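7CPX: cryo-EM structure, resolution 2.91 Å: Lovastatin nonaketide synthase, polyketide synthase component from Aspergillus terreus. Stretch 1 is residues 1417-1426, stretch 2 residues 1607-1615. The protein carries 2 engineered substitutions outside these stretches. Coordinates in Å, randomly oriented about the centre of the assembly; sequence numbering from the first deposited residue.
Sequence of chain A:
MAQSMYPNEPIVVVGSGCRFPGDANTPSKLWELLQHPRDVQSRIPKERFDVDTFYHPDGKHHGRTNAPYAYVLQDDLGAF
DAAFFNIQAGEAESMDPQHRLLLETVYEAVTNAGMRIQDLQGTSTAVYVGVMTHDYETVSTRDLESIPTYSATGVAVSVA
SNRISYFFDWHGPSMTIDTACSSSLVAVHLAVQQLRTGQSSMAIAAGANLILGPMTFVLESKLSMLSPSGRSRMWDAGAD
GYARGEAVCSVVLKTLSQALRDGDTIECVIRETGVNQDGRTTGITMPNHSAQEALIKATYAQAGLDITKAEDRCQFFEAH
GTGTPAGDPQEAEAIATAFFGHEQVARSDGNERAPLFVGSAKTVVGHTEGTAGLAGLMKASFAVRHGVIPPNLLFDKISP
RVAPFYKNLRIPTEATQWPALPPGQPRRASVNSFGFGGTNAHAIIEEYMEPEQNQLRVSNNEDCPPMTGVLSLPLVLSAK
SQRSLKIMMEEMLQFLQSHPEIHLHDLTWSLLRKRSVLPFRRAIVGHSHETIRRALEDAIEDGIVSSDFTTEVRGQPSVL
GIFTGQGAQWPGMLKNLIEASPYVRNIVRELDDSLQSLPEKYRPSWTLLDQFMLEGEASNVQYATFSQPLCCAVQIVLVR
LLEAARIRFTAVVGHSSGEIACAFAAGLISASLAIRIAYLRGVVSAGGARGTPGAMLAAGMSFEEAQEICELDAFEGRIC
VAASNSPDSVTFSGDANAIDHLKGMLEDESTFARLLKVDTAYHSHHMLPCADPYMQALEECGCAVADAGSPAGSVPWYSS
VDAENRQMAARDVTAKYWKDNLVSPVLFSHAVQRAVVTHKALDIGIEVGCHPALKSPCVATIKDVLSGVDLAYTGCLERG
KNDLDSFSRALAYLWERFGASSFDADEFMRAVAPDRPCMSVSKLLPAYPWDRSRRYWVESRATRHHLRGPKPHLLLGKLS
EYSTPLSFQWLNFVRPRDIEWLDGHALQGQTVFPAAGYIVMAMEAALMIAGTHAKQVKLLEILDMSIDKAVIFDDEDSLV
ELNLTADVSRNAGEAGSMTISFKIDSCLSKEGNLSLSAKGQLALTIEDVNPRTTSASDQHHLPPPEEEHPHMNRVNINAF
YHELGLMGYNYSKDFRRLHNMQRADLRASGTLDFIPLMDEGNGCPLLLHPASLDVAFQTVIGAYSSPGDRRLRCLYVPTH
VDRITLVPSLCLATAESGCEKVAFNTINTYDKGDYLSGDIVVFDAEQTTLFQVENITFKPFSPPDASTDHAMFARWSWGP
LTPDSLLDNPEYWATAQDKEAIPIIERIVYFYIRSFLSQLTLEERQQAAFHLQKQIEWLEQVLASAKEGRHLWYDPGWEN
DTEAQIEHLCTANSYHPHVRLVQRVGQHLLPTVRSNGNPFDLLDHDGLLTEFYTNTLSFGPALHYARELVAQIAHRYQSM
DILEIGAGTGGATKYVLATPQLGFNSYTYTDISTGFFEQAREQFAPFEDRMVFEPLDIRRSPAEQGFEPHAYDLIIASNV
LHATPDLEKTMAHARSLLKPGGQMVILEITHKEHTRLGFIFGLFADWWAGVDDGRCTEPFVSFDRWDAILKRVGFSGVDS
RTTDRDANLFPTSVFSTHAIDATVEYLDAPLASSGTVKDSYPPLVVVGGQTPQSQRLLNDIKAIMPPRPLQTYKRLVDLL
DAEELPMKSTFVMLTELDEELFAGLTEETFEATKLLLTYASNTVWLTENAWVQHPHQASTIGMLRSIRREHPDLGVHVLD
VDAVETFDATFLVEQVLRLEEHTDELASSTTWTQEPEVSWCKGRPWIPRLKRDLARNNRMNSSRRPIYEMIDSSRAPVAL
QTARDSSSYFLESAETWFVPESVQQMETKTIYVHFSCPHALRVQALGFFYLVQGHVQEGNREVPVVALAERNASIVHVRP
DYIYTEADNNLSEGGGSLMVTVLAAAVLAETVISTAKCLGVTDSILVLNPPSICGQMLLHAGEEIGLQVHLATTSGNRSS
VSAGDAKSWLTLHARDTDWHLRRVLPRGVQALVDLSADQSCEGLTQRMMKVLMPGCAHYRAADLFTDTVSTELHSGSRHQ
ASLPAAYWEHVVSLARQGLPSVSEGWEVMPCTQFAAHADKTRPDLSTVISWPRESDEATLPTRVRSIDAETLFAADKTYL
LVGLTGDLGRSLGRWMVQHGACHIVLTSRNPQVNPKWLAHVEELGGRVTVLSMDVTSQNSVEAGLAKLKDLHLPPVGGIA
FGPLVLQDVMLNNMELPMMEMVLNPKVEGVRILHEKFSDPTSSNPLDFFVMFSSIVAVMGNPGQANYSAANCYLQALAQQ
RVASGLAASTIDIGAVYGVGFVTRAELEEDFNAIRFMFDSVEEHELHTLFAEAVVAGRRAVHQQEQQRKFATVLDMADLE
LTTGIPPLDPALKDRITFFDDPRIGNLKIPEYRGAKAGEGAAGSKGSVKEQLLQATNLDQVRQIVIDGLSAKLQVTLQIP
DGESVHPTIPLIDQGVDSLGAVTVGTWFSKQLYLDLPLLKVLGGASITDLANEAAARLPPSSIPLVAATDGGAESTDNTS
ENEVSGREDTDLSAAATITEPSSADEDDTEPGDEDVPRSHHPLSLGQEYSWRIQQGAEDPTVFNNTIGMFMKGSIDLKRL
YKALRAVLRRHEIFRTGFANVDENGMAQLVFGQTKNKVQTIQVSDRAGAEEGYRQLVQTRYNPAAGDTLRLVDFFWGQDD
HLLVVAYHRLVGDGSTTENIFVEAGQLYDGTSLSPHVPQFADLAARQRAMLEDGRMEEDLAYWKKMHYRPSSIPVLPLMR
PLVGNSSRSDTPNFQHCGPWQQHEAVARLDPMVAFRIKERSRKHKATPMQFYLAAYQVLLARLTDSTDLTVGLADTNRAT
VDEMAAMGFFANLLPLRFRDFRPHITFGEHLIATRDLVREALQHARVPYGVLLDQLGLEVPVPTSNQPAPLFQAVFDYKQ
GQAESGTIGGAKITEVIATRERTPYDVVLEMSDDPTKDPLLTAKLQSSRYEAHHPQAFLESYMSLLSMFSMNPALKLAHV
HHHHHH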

# COMPACT_ATOMS: atom_id res chain seq x y z
N LEU A 1417 -70.94 16.55 -5.71
CA LEU A 1417 -71.60 15.58 -6.56
C LEU A 1417 -72.68 16.21 -7.43
O LEU A 1417 -73.46 15.49 -8.06
N SER A 1418 -72.76 17.54 -7.47
CA SER A 1418 -73.52 18.28 -8.47
C SER A 1418 -72.61 18.92 -9.50
O SER A 1418 -72.89 18.88 -10.70
N PHE A 1419 -71.51 19.53 -9.04
CA PHE A 1419 -70.50 20.05 -9.95
C PHE A 1419 -69.64 18.92 -10.51
O PHE A 1419 -69.23 18.96 -11.68
N GLY A 1420 -69.34 17.91 -9.69
CA GLY A 1420 -68.41 16.87 -10.04
C GLY A 1420 -68.83 16.01 -11.22
O GLY A 1420 -68.04 15.74 -12.13
N PRO A 1421 -70.09 15.54 -11.22
CA PRO A 1421 -70.52 14.68 -12.33
C PRO A 1421 -70.44 15.36 -13.68
O PRO A 1421 -70.19 14.69 -14.69
N ALA A 1422 -70.64 16.68 -13.73
CA ALA A 1422 -70.44 17.40 -14.98
C ALA A 1422 -68.99 17.30 -15.43
O ALA A 1422 -68.71 17.15 -16.62
N LEU A 1423 -68.05 17.38 -14.48
CA LEU A 1423 -66.64 17.23 -14.84
C LEU A 1423 -66.32 15.80 -15.27
O LEU A 1423 -65.48 15.60 -16.15
N HIS A 1424 -66.97 14.81 -14.66
CA HIS A 1424 -66.81 13.44 -15.12
C HIS A 1424 -67.31 13.29 -16.56
O HIS A 1424 -66.66 12.64 -17.39
N TYR A 1425 -68.47 13.88 -16.86
CA TYR A 1425 -68.97 13.86 -18.23
C TYR A 1425 -68.02 14.60 -19.17
O TYR A 1425 -67.87 14.20 -20.33
N ALA A 1426 -67.40 15.68 -18.70
CA ALA A 1426 -66.41 16.37 -19.51
C ALA A 1426 -65.23 15.47 -19.82
O ALA A 1426 -64.73 15.45 -20.95
N ALA A 1607 -81.81 17.60 -12.28
CA ALA A 1607 -81.22 18.72 -11.54
C ALA A 1607 -79.73 18.51 -11.29
O ALA A 1607 -79.17 17.47 -11.63
N ASN A 1608 -79.09 19.52 -10.69
CA ASN A 1608 -77.75 19.47 -10.11
C ASN A 1608 -76.66 19.47 -11.17
O ASN A 1608 -75.48 19.52 -10.81
N LEU A 1609 -77.00 19.41 -12.45
CA LEU A 1609 -76.02 19.48 -13.52
C LEU A 1609 -76.22 20.70 -14.41
O LEU A 1609 -75.50 20.86 -15.40
N PHE A 1610 -77.19 21.55 -14.09
CA PHE A 1610 -77.47 22.75 -14.87
C PHE A 1610 -76.35 23.79 -14.73
O PHE A 1610 -76.08 24.52 -15.69
N PRO A 1611 -75.67 23.91 -13.58
CA PRO A 1611 -74.59 24.90 -13.49
C PRO A 1611 -73.33 24.51 -14.25
O PRO A 1611 -72.46 25.36 -14.47
N THR A 1612 -73.21 23.24 -14.65
CA THR A 1612 -71.99 22.76 -15.29
C THR A 1612 -72.24 21.82 -16.46
O THR A 1612 -71.29 21.21 -16.95
N SER A 1613 -73.49 21.68 -16.92
CA SER A 1613 -73.78 20.78 -18.03
C SER A 1613 -72.86 21.05 -19.20
O SER A 1613 -72.70 22.19 -19.64
N VAL A 1614 -72.25 19.99 -19.71
CA VAL A 1614 -71.20 20.10 -20.72
C VAL A 1614 -71.81 19.93 -22.10
O VAL A 1614 -72.79 19.20 -22.29
N PHE A 1615 -71.22 20.61 -23.08
CA PHE A 1615 -71.67 20.55 -24.46
C PHE A 1615 -70.47 20.38 -25.37
O PHE A 1615 -69.38 20.87 -25.09

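The two stretches pack without a single hydrogen bond between them, burying 458 Å² in total, so the side-chain packing is mainly apolar, with one CH-pi contact. Leu 1417 takes no part: its chi1 m, chi2 t side chain ends leading away from stretch 2. At Ser 1418 the chains come close, with CA 4.7 Å from the CA of Asn 1608. Its CB, pointing sideways (chi1 p), lies 3.6 Å from CB of Asn 1608, whose side chain is m and points toward stretch 1; ND2 of Asn 1608 is satisfied elsewhere in the structure. Ser 1418 O and Asn 1608 O are only 2.7 Å apart, but both are acceptors, so the proximity signifies no bond.

Phe 1419 starts away from stretch 2, yet chi1 t (-161°) brings its ring back. CG2 of Thr 1612 (chi1 p) sits 3.3 Å from the centroid of the Phe 1419 ring, 12° off the normal, which identifies a CH-pi contact over the face.

Gly 1420 offers no side chain, and the helix then presents Pro 1421, whose CB meets CD2 of Leu 1609 at 3.7 Å. Leu 1609, m and t, leaves its backbone sideways, but its end comes nearer the helix. Ala 1422 points directly toward stretch 2; its CB lies 4.3 Å from CG2 of Val 1614 (chi1 t). The 2.9 Å between Ala 1422 CB and Thr 1612 OG1 is a clash in the model and supports no interpretation.

Leu 1423 points away and His 1424 sideways, neither making contact. One turn beyond Pro 1421, Tyr 1425 (chi1 m) points toward stretch 2, placing CE2 4.1 Å from CD1 of Leu 1609, which lies at the ring edge near its plane. Ala 1426 completes the packing, its CB 4.0 Å from CG2 of Val 1614, the same methyl that Ala 1422 approaches.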

# COMPACT_ATOMS: atom_id res chain seq x y z
CB LEU A 1417 -72.20 14.45 -5.72
CG LEU A 1417 -71.18 13.64 -4.90
CD1 LEU A 1417 -71.83 12.39 -4.35
CD2 LEU A 1417 -69.95 13.29 -5.73
CB SER A 1418 -74.39 19.34 -7.79
OG SER A 1418 -73.59 20.27 -7.07
CB PHE A 1419 -69.63 21.07 -9.22
CG PHE A 1419 -68.88 22.00 -10.13
CD1 PHE A 1419 -67.87 21.52 -10.95
CD2 PHE A 1419 -69.16 23.35 -10.15
CE1 PHE A 1419 -67.17 22.38 -11.79
CE2 PHE A 1419 -68.47 24.21 -10.98
CZ PHE A 1419 -67.47 23.72 -11.80
CB PRO A 1421 -71.97 14.33 -11.96
CG PRO A 1421 -72.08 14.60 -10.50
CD PRO A 1421 -71.15 15.72 -10.21
CB ALA A 1422 -70.86 18.85 -14.82
CB LEU A 1423 -65.77 17.65 -13.66
CG LEU A 1423 -64.43 18.32 -14.00
CD1 LEU A 1423 -64.65 19.58 -14.83
CD2 LEU A 1423 -63.68 18.66 -12.73
CB HIS A 1424 -67.57 12.48 -14.20
CG HIS A 1424 -66.98 12.35 -12.84
ND1 HIS A 1424 -65.84 11.61 -12.59
CD2 HIS A 1424 -67.36 12.86 -11.64
CE1 HIS A 1424 -65.55 11.67 -11.30
NE2 HIS A 1424 -66.46 12.42 -10.70
CB TYR A 1425 -70.36 14.48 -18.29
CG TYR A 1425 -71.46 13.63 -17.71
CD1 TYR A 1425 -71.45 12.25 -17.85
CD2 TYR A 1425 -72.51 14.20 -17.01
CE1 TYR A 1425 -72.45 11.47 -17.33
CE2 TYR A 1425 -73.52 13.42 -16.47
CZ TYR A 1425 -73.48 12.06 -16.63
OH TYR A 1425 -74.48 11.27 -16.11
CB ALA A 1426 -65.94 17.64 -18.80
CB ALA A 1607 -81.94 18.92 -10.21
CB ASN A 1608 -77.56 18.24 -9.20
CG ASN A 1608 -78.69 18.08 -8.20
OD1 ASN A 1608 -79.72 18.75 -8.29
ND2 ASN A 1608 -78.51 17.18 -7.24
CB LEU A 1609 -76.06 18.20 -14.37
CG LEU A 1609 -75.89 16.91 -13.58
CD1 LEU A 1609 -76.20 15.70 -14.44
CD2 LEU A 1609 -74.48 16.81 -13.00
CB PHE A 1610 -78.82 23.34 -14.45
CG PHE A 1610 -78.81 24.01 -13.10
CD1 PHE A 1610 -78.45 25.34 -12.97
CD2 PHE A 1610 -79.19 23.31 -11.97
CE1 PHE A 1610 -78.44 25.95 -11.73
CE2 PHE A 1610 -79.19 23.91 -10.73
CZ PHE A 1610 -78.82 25.24 -10.61
CB PRO A 1611 -74.30 25.00 -11.99
CG PRO A 1611 -75.31 24.12 -11.31
CD PRO A 1611 -75.74 23.13 -12.33
CB THR A 1612 -71.10 22.05 -14.26
OG1 THR A 1612 -71.90 21.15 -13.48
CG2 THR A 1612 -70.43 23.05 -13.34
CB SER A 1613 -75.24 20.94 -18.45
OG SER A 1613 -76.12 20.54 -17.41
CB VAL A 1614 -70.09 19.07 -20.47
CG1 VAL A 1614 -68.86 19.41 -21.31
CG2 VAL A 1614 -69.74 19.01 -19.00
CB PHE A 1615 -72.45 21.81 -24.85
CG PHE A 1615 -73.49 22.22 -23.86
CD1 PHE A 1615 -74.67 21.51 -23.74
CD2 PHE A 1615 -73.30 23.32 -23.04
CE1 PHE A 1615 -75.64 21.88 -22.82
CE2 PHE A 1615 -74.26 23.70 -22.12
CZ PHE A 1615 -75.43 22.98 -22.01